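PDB 3KKC: TetR family Transcriptional regulator from Streptococcus agalactiae 2603V/R, which probably binds DNA as a helix-turn-helix transcriptional regulator and carries a nickel ion held by three histidines in the crystal. Local coordinates for residues H70-G75 with E118-P123; R124-Y129 with I135-L140; L145-E150 with K169-M174. All coordinates share one frame; numbering follows the deposited sequence.

Contact 1 (H70-G75 with E118-P123); sequences HLFKQG and EHDVYP. With NI (nickel (II) ion), chain E; IMD (imidazole), chain F.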
loop_
_atom_site.group_PDB
_atom_site.type_symbol
_atom_site.label_atom_id
_atom_site.label_comp_id
_atom_site.label_asym_id
_atom_site.label_seq_id
_atom_site.Cartn_x
_atom_site.Cartn_y
_atom_site.Cartn_z
ATOM N N HIS A 70 23.070 6.594 4.687
ATOM C CA HIS A 70 23.504 7.359 3.522
ATOM C C HIS A 70 22.452 8.304 2.924
ATOM O O HIS A 70 22.802 9.335 2.352
ATOM C CB HIS A 70 24.068 6.493 2.397
ATOM C CG HIS A 70 24.609 7.307 1.257
ATOM N ND1 HIS A 70 25.750 8.081 1.376
ATOM C CD2 HIS A 70 24.146 7.514 -0.001
ATOM C CE1 HIS A 70 25.972 8.710 0.234
ATOM N NE2 HIS A 70 25.020 8.381 -0.621
ATOM N N LEU A 71 21.177 7.944 3.019
ATOM C CA LEU A 71 20.129 8.784 2.447
ATOM C C LEU A 71 19.853 10.023 3.292
ATOM O O LEU A 71 19.817 11.127 2.774
ATOM C CB LEU A 71 18.842 7.988 2.256
ATOM C CG LEU A 71 18.839 7.041 1.063
ATOM C CD1 LEU A 71 17.439 6.587 0.743
ATOM C CD2 LEU A 71 19.423 7.768 -0.107
ATOM N N PHE A 72 19.689 9.848 4.596
ATOM C CA PHE A 72 19.132 10.901 5.443
ATOM C C PHE A 72 20.136 11.415 6.446
ATOM O O PHE A 72 20.385 12.610 6.515
ATOM C CB PHE A 72 17.919 10.402 6.245
ATOM C CG PHE A 72 16.903 9.629 5.441
ATOM C CD1 PHE A 72 15.987 10.284 4.631
ATOM C CD2 PHE A 72 16.834 8.250 5.533
ATOM C CE1 PHE A 72 15.033 9.569 3.911
ATOM C CE2 PHE A 72 15.887 7.535 4.819
ATOM C CZ PHE A 72 14.986 8.196 4.013
ATOM N N LYS A 73 20.676 10.505 7.251
ATOM C CA LYS A 73 21.503 10.868 8.396
ATOM C C LYS A 73 22.774 11.584 7.949
ATOM O O LYS A 73 23.767 11.662 8.676
ATOM C CB LYS A 73 21.785 9.634 9.257
ATOM C CG LYS A 73 20.496 8.932 9.708
ATOM C CD LYS A 73 20.697 7.427 9.864
ATOM C CE LYS A 73 19.397 6.652 9.643
ATOM N NZ LYS A 73 19.628 5.175 9.496
ATOM N N GLN A 74 22.709 12.108 6.728
ATOM C CA GLN A 74 23.680 13.052 6.194
ATOM C C GLN A 74 23.587 14.436 6.843
ATOM O O GLN A 74 22.490 14.985 7.034
ATOM C CB GLN A 74 23.445 13.204 4.692
ATOM C CG GLN A 74 23.750 11.961 3.904
ATOM C CD GLN A 74 25.211 11.592 3.992
ATOM O OE1 GLN A 74 25.873 11.434 2.973
ATOM N NE2 GLN A 74 25.728 11.476 5.215
ATOM N N GLY A 75 24.739 15.000 7.176
ATOM C CA GLY A 75 24.811 16.409 7.507
ATOM C C GLY A 75 25.288 17.171 6.282
ATOM O O GLY A 75 25.854 18.255 6.388
ATOM N N GLU A 118 9.577 10.315 8.330
ATOM C CA GLU A 118 8.956 11.063 9.418
ATOM C C GLU A 118 9.927 11.957 10.167
ATOM O O GLU A 118 9.531 12.971 10.733
ATOM C CB GLU A 118 8.309 10.130 10.448
ATOM C CG GLU A 118 6.953 9.611 10.093
ATOM C CD GLU A 118 6.244 8.994 11.297
ATOM O OE1 GLU A 118 6.438 9.504 12.429
ATOM O OE2 GLU A 118 5.493 8.004 11.111
ATOM N N HIS A 119 11.189 11.572 10.217
ATOM C CA HIS A 119 12.148 12.272 11.064
ATOM C C HIS A 119 12.945 13.306 10.275
ATOM O O HIS A 119 13.327 14.362 10.800
ATOM C CB HIS A 119 13.089 11.254 11.706
ATOM C CG HIS A 119 14.089 11.852 12.645
ATOM N ND1 HIS A 119 13.766 12.234 13.931
ATOM C CD2 HIS A 119 15.413 12.104 12.499
ATOM C CE1 HIS A 119 14.844 12.704 14.534
ATOM N NE2 HIS A 119 15.857 12.638 13.686
ATOM N N ASP A 120 13.192 13.022 9.005
ATOM C CA ASP A 120 14.138 13.844 8.265
ATOM C C ASP A 120 13.537 14.490 7.030
ATOM O O ASP A 120 14.082 15.455 6.507
ATOM C CB ASP A 120 15.398 13.032 7.930
ATOM C CG ASP A 120 16.240 12.695 9.182
ATOM O OD1 ASP A 120 16.437 13.576 10.055
ATOM O OD2 ASP A 120 16.713 11.543 9.294
ATOM N N VAL A 121 12.397 13.994 6.574
ATOM C CA VAL A 121 11.738 14.620 5.436
ATOM C C VAL A 121 10.459 15.404 5.801
ATOM O O VAL A 121 10.231 16.520 5.315
ATOM C CB VAL A 121 11.466 13.598 4.342
ATOM C CG1 VAL A 121 10.443 14.131 3.311
ATOM C CG2 VAL A 121 12.798 13.207 3.683
ATOM N N TYR A 122 9.633 14.836 6.666
ATOM C CA TYR A 122 8.355 15.458 6.968
ATOM C C TYR A 122 8.448 16.847 7.608
ATOM O O TYR A 122 7.799 17.782 7.142
ATOM C CB TYR A 122 7.493 14.562 7.843
ATOM C CG TYR A 122 6.240 15.266 8.244
ATOM C CD1 TYR A 122 5.276 15.585 7.295
ATOM C CD2 TYR A 122 6.028 15.645 9.560
ATOM C CE1 TYR A 122 4.125 16.257 7.647
ATOM C CE2 TYR A 122 4.871 16.307 9.929
ATOM C CZ TYR A 122 3.924 16.613 8.967
ATOM O OH TYR A 122 2.773 17.275 9.330
ATOM N N PRO A 123 9.226 16.978 8.696
ATOM C CA PRO A 123 9.274 18.273 9.382
ATOM C C PRO A 123 9.618 19.439 8.458
ATOM O O PRO A 123 8.968 20.476 8.532
ATOM C CB PRO A 123 10.352 18.059 10.450
ATOM C CG PRO A 123 10.270 16.601 10.755
ATOM C CD PRO A 123 10.009 15.955 9.413
HETATM NI NI NI E . 24.471 9.107 -2.613
HETATM N N1 IMD F . 26.479 12.141 0.152
HETATM C C2 IMD F . 25.609 12.254 -0.874
HETATM N N3 IMD F . 26.108 11.592 -1.942
HETATM C C4 IMD F . 27.300 11.059 -1.597
HETATM C C5 IMD F . 27.534 11.405 -0.272
#
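Phe-72 overlaps Asp-120 with the base of its side chain: its CB lies 3.5 Å from Asp-120 OD2 and 4.0 Å from Asp-120 CB. This is where the backbones come nearest, the two CA atoms being 6.4 Å apart. Both CB atoms point across the contact. The Phe-72 ring stands with CG opposite its own carbonyl carbon and beside the backbone N (chi1 -47°), which swings the ring across toward the Val-121 side chain. There Phe-72 CE1 and Val-121 CG2 make a loose apolar touch at 4.3 Å. Leu-71 CB sits off-centre over one face of the ring, and Phe-113 and Ile-87 add further apolar cover. Asp-120 also touches Tyr-83 of helix 80-93. From the same segment as Phe-72, His-70 binds the nickel ion through NE2 at 2.2 Å, and His-86 and His-90 of helix 80-93 complete the histidine set. An imidazole, probably from the crystallisation liquor, comes up at the edge of the His-70 ring, near its plane. Its N1 gives a weak, bent hydrogen bond to Gln-74 OE1 (3.0 Å, 127°). The end of helix 57-71, which follows the predicted helix-turn-helix at 34-53, is thus linked to helix 80-93 through the nickel ion, while Phe-72 just beyond it packs on helix 107-129. No hydrogen bond joins the two segments, which implies that they meet by van der Waals packing alone, with the Asp-120 carboxylate against the Phe-72 methylene.

Contact 2 (R124-Y129 with I135-L140); sequences RLREEY and IPEDFL
The last turns of helix 107-129 and the first turn of helix 137-157 face each other across a short non-helical connection. Pro-136 takes the N-cap position of the second helix. The backbones stay well apart, Arg-126 CA and Leu-140 CA being the nearest such pair at 8.1 Å, and long side chains span the gap. Arg-126 and Glu-137 reach out from opposite directions and meet in a side-on, two-nitrogen salt bridge. Arg-126 NE donates to the syn lone pair of Glu-137 OE1, almost straight at 169° and practically within the guanidinium plane. Its length, 2.5 Å, is very short and should not be read too finely. Arg-126 NH2 reaches Glu-137 OE2 at 3.1 Å along a more bent path, tilted from both planes. The two flat groups are nearly coplanar, 27° apart, and the pair of bonds fixes the rotation of each. Glu-137 gets there with CG opposite its backbone N (chi1 -152°) and a bend at the next bond, while the Arg-126 chain bends twice. Leu-140 CD2 lies off-centre over one guanidinium face, 4.1 Å from Arg-126 NE. Glu-137 stands in the first turn of its helix, which may also favour its negative charge. Val-133 touches Arg-126, and Ile-130 lies against Leu-140. Next to Arg-126 in the chain, Leu-125 packs on Tyr-171 and Leu-172 of helix 164-175 and on Phe-80 of helix 80-93, while Ile-135 and Pro-136 press against Met-174 and Tyr-170 of the second subunit's helix 164-175.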
loop_
_atom_site.group_PDB
_atom_site.type_symbol
_atom_site.label_atom_id
_atom_site.label_comp_id
_atom_site.label_asym_id
_atom_site.label_seq_id
_atom_site.Cartn_x
_atom_site.Cartn_y
_atom_site.Cartn_z
ATOM N N ARG A 124 10.605 19.278 7.587
ATOM C CA ARG A 124 10.886 20.331 6.623
ATOM C C ARG A 124 9.764 20.488 5.593
ATOM O O ARG A 124 9.361 21.593 5.270
ATOM C CB ARG A 124 12.260 20.147 5.965
ATOM C CG ARG A 124 13.359 20.948 6.665
ATOM C CD ARG A 124 14.762 20.653 6.149
ATOM N NE ARG A 124 15.126 21.428 4.953
ATOM C CZ ARG A 124 15.247 22.760 4.899
ATOM N NH1 ARG A 124 15.006 23.509 5.973
ATOM N NH2 ARG A 124 15.592 23.346 3.755
ATOM N N LEU A 125 9.250 19.378 5.092
ATOM C CA LEU A 125 8.177 19.405 4.104
ATOM C C LEU A 125 6.999 20.217 4.624
ATOM O O LEU A 125 6.341 20.945 3.879
ATOM C CB LEU A 125 7.712 17.977 3.808
ATOM C CG LEU A 125 6.727 17.875 2.649
ATOM C CD1 LEU A 125 7.308 18.584 1.420
ATOM C CD2 LEU A 125 6.383 16.427 2.350
ATOM N N ARG A 126 6.741 20.071 5.919
ATOM C CA ARG A 126 5.610 20.713 6.572
ATOM C C ARG A 126 5.825 22.221 6.602
ATOM O O ARG A 126 5.046 22.983 6.044
ATOM C CB ARG A 126 5.490 20.211 8.016
ATOM C CG ARG A 126 4.081 20.069 8.525
ATOM C CD ARG A 126 3.208 21.152 8.013
ATOM N NE ARG A 126 2.409 21.754 9.075
ATOM C CZ ARG A 126 1.997 23.020 9.069
ATOM N NH1 ARG A 126 2.315 23.829 8.060
ATOM N NH2 ARG A 126 1.268 23.484 10.075
ATOM N N GLU A 127 6.897 22.625 7.276
ATOM C CA GLU A 127 7.150 24.011 7.604
ATOM C C GLU A 127 7.358 24.826 6.334
ATOM O O GLU A 127 7.089 26.021 6.301
ATOM C CB GLU A 127 8.365 24.090 8.542
ATOM C CG GLU A 127 9.245 25.332 8.402
ATOM C CD GLU A 127 10.681 25.096 8.881
ATOM O OE1 GLU A 127 11.098 25.742 9.874
ATOM O OE2 GLU A 127 11.398 24.266 8.267
ATOM N N GLU A 128 7.781 24.160 5.271
ATOM C CA GLU A 128 8.308 24.858 4.121
ATOM C C GLU A 128 7.372 24.849 2.919
ATOM O O GLU A 128 7.483 25.707 2.050
ATOM C CB GLU A 128 9.643 24.240 3.736
ATOM C CG GLU A 128 10.642 25.203 3.204
ATOM C CD GLU A 128 12.054 24.684 3.363
ATOM O OE1 GLU A 128 12.498 24.533 4.532
ATOM O OE2 GLU A 128 12.704 24.427 2.321
ATOM N N TYR A 129 6.458 23.885 2.852
ATOM C CA TYR A 129 5.593 23.778 1.672
ATOM C C TYR A 129 4.106 24.010 1.949
ATOM O O TYR A 129 3.330 24.303 1.035
ATOM C CB TYR A 129 5.834 22.450 0.938
ATOM C CG TYR A 129 7.134 22.474 0.219
ATOM C CD1 TYR A 129 8.318 22.449 0.933
ATOM C CD2 TYR A 129 7.194 22.585 -1.161
ATOM C CE1 TYR A 129 9.525 22.506 0.311
ATOM C CE2 TYR A 129 8.416 22.654 -1.810
ATOM C CZ TYR A 129 9.583 22.604 -1.059
ATOM O OH TYR A 129 10.828 22.660 -1.641
ATOM N N ILE A 135 -6.186 22.851 7.750
ATOM C CA ILE A 135 -6.233 21.394 7.735
ATOM C C ILE A 135 -5.487 20.895 8.963
ATOM O O ILE A 135 -4.362 21.331 9.208
ATOM C CB ILE A 135 -5.595 20.811 6.478
ATOM C CG1 ILE A 135 -6.335 21.304 5.245
ATOM C CG2 ILE A 135 -5.661 19.311 6.513
ATOM C CD1 ILE A 135 -5.757 20.787 3.953
ATOM N N PRO A 136 -6.121 20.006 9.754
ATOM C CA PRO A 136 -5.511 19.524 11.001
ATOM C C PRO A 136 -4.119 18.959 10.730
ATOM O O PRO A 136 -3.798 18.657 9.578
ATOM C CB PRO A 136 -6.472 18.421 11.453
ATOM C CG PRO A 136 -7.795 18.829 10.885
ATOM C CD PRO A 136 -7.461 19.427 9.539
ATOM N N GLU A 137 -3.307 18.826 11.774
ATOM C CA GLU A 137 -1.925 18.412 11.600
ATOM C C GLU A 137 -1.798 16.915 11.266
ATOM O O GLU A 137 -1.000 16.515 10.418
ATOM C CB GLU A 137 -1.102 18.795 12.834
ATOM C CG GLU A 137 0.376 19.035 12.558
ATOM C CD GLU A 137 0.633 20.160 11.552
ATOM O OE1 GLU A 137 1.669 20.090 10.858
ATOM O OE2 GLU A 137 -0.187 21.107 11.456
ATOM N N ASP A 138 -2.599 16.082 11.907
ATOM C CA ASP A 138 -2.467 14.645 11.682
ATOM C C ASP A 138 -2.887 14.231 10.266
ATOM O O ASP A 138 -2.346 13.283 9.700
ATOM C CB ASP A 138 -3.190 13.836 12.769
ATOM C CG ASP A 138 -4.685 14.067 12.781
ATOM O OD1 ASP A 138 -5.130 15.190 12.460
ATOM O OD2 ASP A 138 -5.416 13.112 13.113
ATOM N N PHE A 139 -3.831 14.961 9.690
ATOM C CA PHE A 139 -4.290 14.647 8.356
ATOM C C PHE A 139 -3.217 15.095 7.407
ATOM O O PHE A 139 -2.949 14.457 6.388
ATOM C CB PHE A 139 -5.570 15.411 8.046
ATOM C CG PHE A 139 -6.185 15.048 6.726
ATOM C CD1 PHE A 139 -7.180 14.095 6.654
ATOM C CD2 PHE A 139 -5.762 15.651 5.566
ATOM C CE1 PHE A 139 -7.737 13.764 5.452
ATOM C CE2 PHE A 139 -6.321 15.325 4.361
ATOM C CZ PHE A 139 -7.305 14.383 4.302
ATOM N N LEU A 140 -2.608 16.220 7.748
ATOM C CA LEU A 140 -1.474 16.721 7.005
ATOM C C LEU A 140 -0.353 15.666 7.023
ATOM O O LEU A 140 0.129 15.230 5.969
ATOM C CB LEU A 140 -1.001 18.049 7.595
ATOM C CG LEU A 140 -0.964 19.243 6.639
ATOM C CD1 LEU A 140 -2.000 19.113 5.525
ATOM C CD2 LEU A 140 -1.188 20.524 7.423
#

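Contact 3 (L145-E150 with K169-M174); sequences LSSFIE and KYYLTM
The Tyr-171 ring receives Phe-148 on one face and Ser-147 at its edge. Phe-148 turns its own edge toward that face, a T-shaped (edge-to-face) pair with centroids 5.7 Å apart and planes at 77°. CD1 of Phe-148 is the atom over the ring, off-centre and 4.0 Å from Tyr-171 CE2. The phenylalanine methylene joins in as well, with Phe-148 CB 3.5 Å from Tyr-171 OH. At the rim, in the ring plane, Ser-147 OG comes within 3.2 Å of Tyr-171 CE1. Tyr-171 extends across the gap with CG opposite its backbone N (chi1 169°), so the phenol reaches the neighbouring helix with its hydroxyl end. There the hydroxyl hydrogen-bonds to the carbonyl oxygen of Leu-144, one turn before Phe-148. Ser-147 OG bonds to this same carbonyl oxygen, which thereby satisfies two buried hydroxyls and holds the hydroxyl end of the tyrosine in place. The contact thus joins the last two helices of the chain, 137-157 and 164-175, through the Tyr-171 side chain, its ring against Phe-148 and its hydroxyl on the Leu-144 carbonyl. Leu-145 and Ile-149, which point away from 169-174, reach Arg-114 of helix 107-129, and Leu-172 touches Tyr-129 there. Ser-146 and Glu-150 meet Glu-150 and Ser-146 of the second subunit, and Met-174 packs on its Phe-143, consistent with the helical dimer interface of TetR regulators.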
loop_
_atom_site.group_PDB
_atom_site.type_symbol
_atom_site.label_atom_id
_atom_site.label_comp_id
_atom_site.label_asym_id
_atom_site.label_seq_id
_atom_site.Cartn_x
_atom_site.Cartn_y
_atom_site.Cartn_z
ATOM N N LEU A 145 3.187 12.231 3.830
ATOM C CA LEU A 145 4.111 11.111 3.882
ATOM C C LEU A 145 3.658 10.022 2.946
ATOM O O LEU A 145 4.445 9.500 2.167
ATOM C CB LEU A 145 4.207 10.559 5.301
ATOM C CG LEU A 145 5.553 10.785 5.982
ATOM C CD1 LEU A 145 6.298 11.899 5.318
ATOM C CD2 LEU A 145 5.359 11.090 7.456
ATOM N N SER A 146 2.376 9.691 3.008
ATOM C CA SER A 146 1.860 8.606 2.197
ATOM C C SER A 146 1.836 8.945 0.706
ATOM O O SER A 146 2.052 8.070 -0.138
ATOM C CB SER A 146 0.470 8.184 2.670
ATOM O OG SER A 146 -0.345 7.915 1.545
ATOM N N SER A 147 1.562 10.201 0.366
ATOM C CA SER A 147 1.559 10.566 -1.046
ATOM C C SER A 147 3.005 10.680 -1.584
ATOM O O SER A 147 3.265 10.526 -2.782
ATOM C CB SER A 147 0.817 11.876 -1.259
ATOM O OG SER A 147 1.673 12.960 -0.937
ATOM N N PHE A 148 3.952 10.956 -0.697
ATOM C CA PHE A 148 5.339 10.925 -1.125
ATOM C C PHE A 148 5.733 9.486 -1.473
ATOM O O PHE A 148 6.172 9.225 -2.602
ATOM C CB PHE A 148 6.274 11.540 -0.083
ATOM C CG PHE A 148 7.725 11.470 -0.465
ATOM C CD1 PHE A 148 8.283 12.435 -1.278
ATOM C CD2 PHE A 148 8.528 10.434 -0.011
ATOM C CE1 PHE A 148 9.605 12.373 -1.620
ATOM C CE2 PHE A 148 9.847 10.371 -0.347
ATOM C CZ PHE A 148 10.385 11.335 -1.152
ATOM N N ILE A 149 5.544 8.563 -0.526
ATOM C CA ILE A 149 5.859 7.151 -0.759
ATOM C C ILE A 149 5.166 6.610 -1.996
ATOM O O ILE A 149 5.787 5.926 -2.813
ATOM C CB ILE A 149 5.523 6.235 0.434
ATOM C CG1 ILE A 149 6.191 6.741 1.710
ATOM C CG2 ILE A 149 6.048 4.845 0.178
ATOM C CD1 ILE A 149 5.856 5.929 2.913
ATOM N N GLU A 150 3.891 6.933 -2.158
ATOM C CA GLU A 150 3.146 6.442 -3.314
ATOM C C GLU A 150 3.548 7.093 -4.641
ATOM O O GLU A 150 3.639 6.416 -5.664
ATOM C CB GLU A 150 1.638 6.540 -3.083
ATOM C CG GLU A 150 0.917 5.210 -3.238
ATOM C CD GLU A 150 1.297 4.210 -2.161
ATOM O OE1 GLU A 150 1.307 4.577 -0.962
ATOM O OE2 GLU A 150 1.584 3.050 -2.514
ATOM N N LYS A 169 9.288 18.063 -8.681
ATOM C CA LYS A 169 8.564 19.272 -9.013
ATOM C C LYS A 169 7.062 19.028 -8.975
ATOM O O LYS A 169 6.328 19.668 -8.212
ATOM C CB LYS A 169 8.997 19.744 -10.412
ATOM C CG LYS A 169 8.079 20.757 -11.079
ATOM C CD LYS A 169 8.406 20.909 -12.560
ATOM C CE LYS A 169 7.615 22.056 -13.189
ATOM N NZ LYS A 169 7.730 22.072 -14.677
ATOM N N TYR A 170 6.614 18.112 -9.825
ATOM C CA TYR A 170 5.204 17.765 -9.925
ATOM C C TYR A 170 4.632 17.304 -8.586
ATOM O O TYR A 170 3.450 17.461 -8.322
ATOM C CB TYR A 170 4.988 16.718 -11.018
ATOM C CG TYR A 170 5.334 17.257 -12.381
ATOM C CD1 TYR A 170 4.895 18.518 -12.769
ATOM C CD2 TYR A 170 6.099 16.523 -13.279
ATOM C CE1 TYR A 170 5.209 19.040 -14.021
ATOM C CE2 TYR A 170 6.421 17.035 -14.541
ATOM C CZ TYR A 170 5.970 18.299 -14.907
ATOM O OH TYR A 170 6.271 18.836 -16.153
ATOM N N TYR A 171 5.473 16.773 -7.719
ATOM C CA TYR A 171 4.983 16.387 -6.419
ATOM C C TYR A 171 4.813 17.601 -5.506
ATOM O O TYR A 171 3.786 17.756 -4.836
ATOM C CB TYR A 171 5.900 15.342 -5.777
ATOM C CG TYR A 171 5.570 15.127 -4.320
ATOM C CD1 TYR A 171 4.523 14.307 -3.935
ATOM C CD2 TYR A 171 6.275 15.794 -3.331
ATOM C CE1 TYR A 171 4.203 14.137 -2.593
ATOM C CE2 TYR A 171 5.967 15.626 -2.000
ATOM C CZ TYR A 171 4.935 14.797 -1.633
ATOM O OH TYR A 171 4.658 14.652 -0.292
ATOM N N LEU A 172 5.828 18.455 -5.476
ATOM C CA LEU A 172 5.819 19.629 -4.612
ATOM C C LEU A 172 4.695 20.604 -4.988
ATOM O O LEU A 172 4.074 21.219 -4.117
ATOM C CB LEU A 172 7.177 20.321 -4.671
ATOM C CG LEU A 172 8.096 20.243 -3.442
ATOM C CD1 LEU A 172 7.655 19.227 -2.349
ATOM C CD2 LEU A 172 9.553 20.008 -3.859
ATOM N N THR A 173 4.421 20.741 -6.283
ATOM C CA THR A 173 3.338 21.618 -6.702
ATOM C C THR A 173 1.993 20.982 -6.326
ATOM O O THR A 173 1.054 21.676 -5.922
ATOM C CB THR A 173 3.406 21.983 -8.213
ATOM O OG1 THR A 173 3.368 20.789 -8.997
ATOM C CG2 THR A 173 4.698 22.749 -8.537
HETATM N N MSE A 174 1.912 19.655 -6.425
HETATM C CA MSE A 174 0.684 18.941 -6.070
HETATM C C MSE A 174 0.304 19.093 -4.610
HETATM O O MSE A 174 -0.878 19.114 -4.282
HETATM C CB MSE A 174 0.771 17.464 -6.421
HETATM C CG MSE A 174 0.318 17.148 -7.824
HETATM SE SE MSE A 174 -1.358 18.042 -8.221
HETATM C CE MSE A 174 -2.531 17.070 -6.982
#

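Overall arrangement
Helix 107-129 ties the three contacts together: contact 1 uses its middle, contact 2 its end, and contact 3 packs beside it. Contacts 1 and 2 have centres about 16 Å apart and meet where Tyr-122 OH lies 3.4 Å from Glu-137 OE1. Contact 3, also about 16 Å from contact 1, touches it through Glu-118 CG and Leu-145 CD2, 3.4 Å apart. Contacts 2 and 3 are closer, about 13 Å between centres, joined by Leu-125 CD2 on Tyr-171 OH at 3.6 Å. The nickel site is reached from contact 1 through His-70, whereas contacts 2 and 3 both border the second subunit.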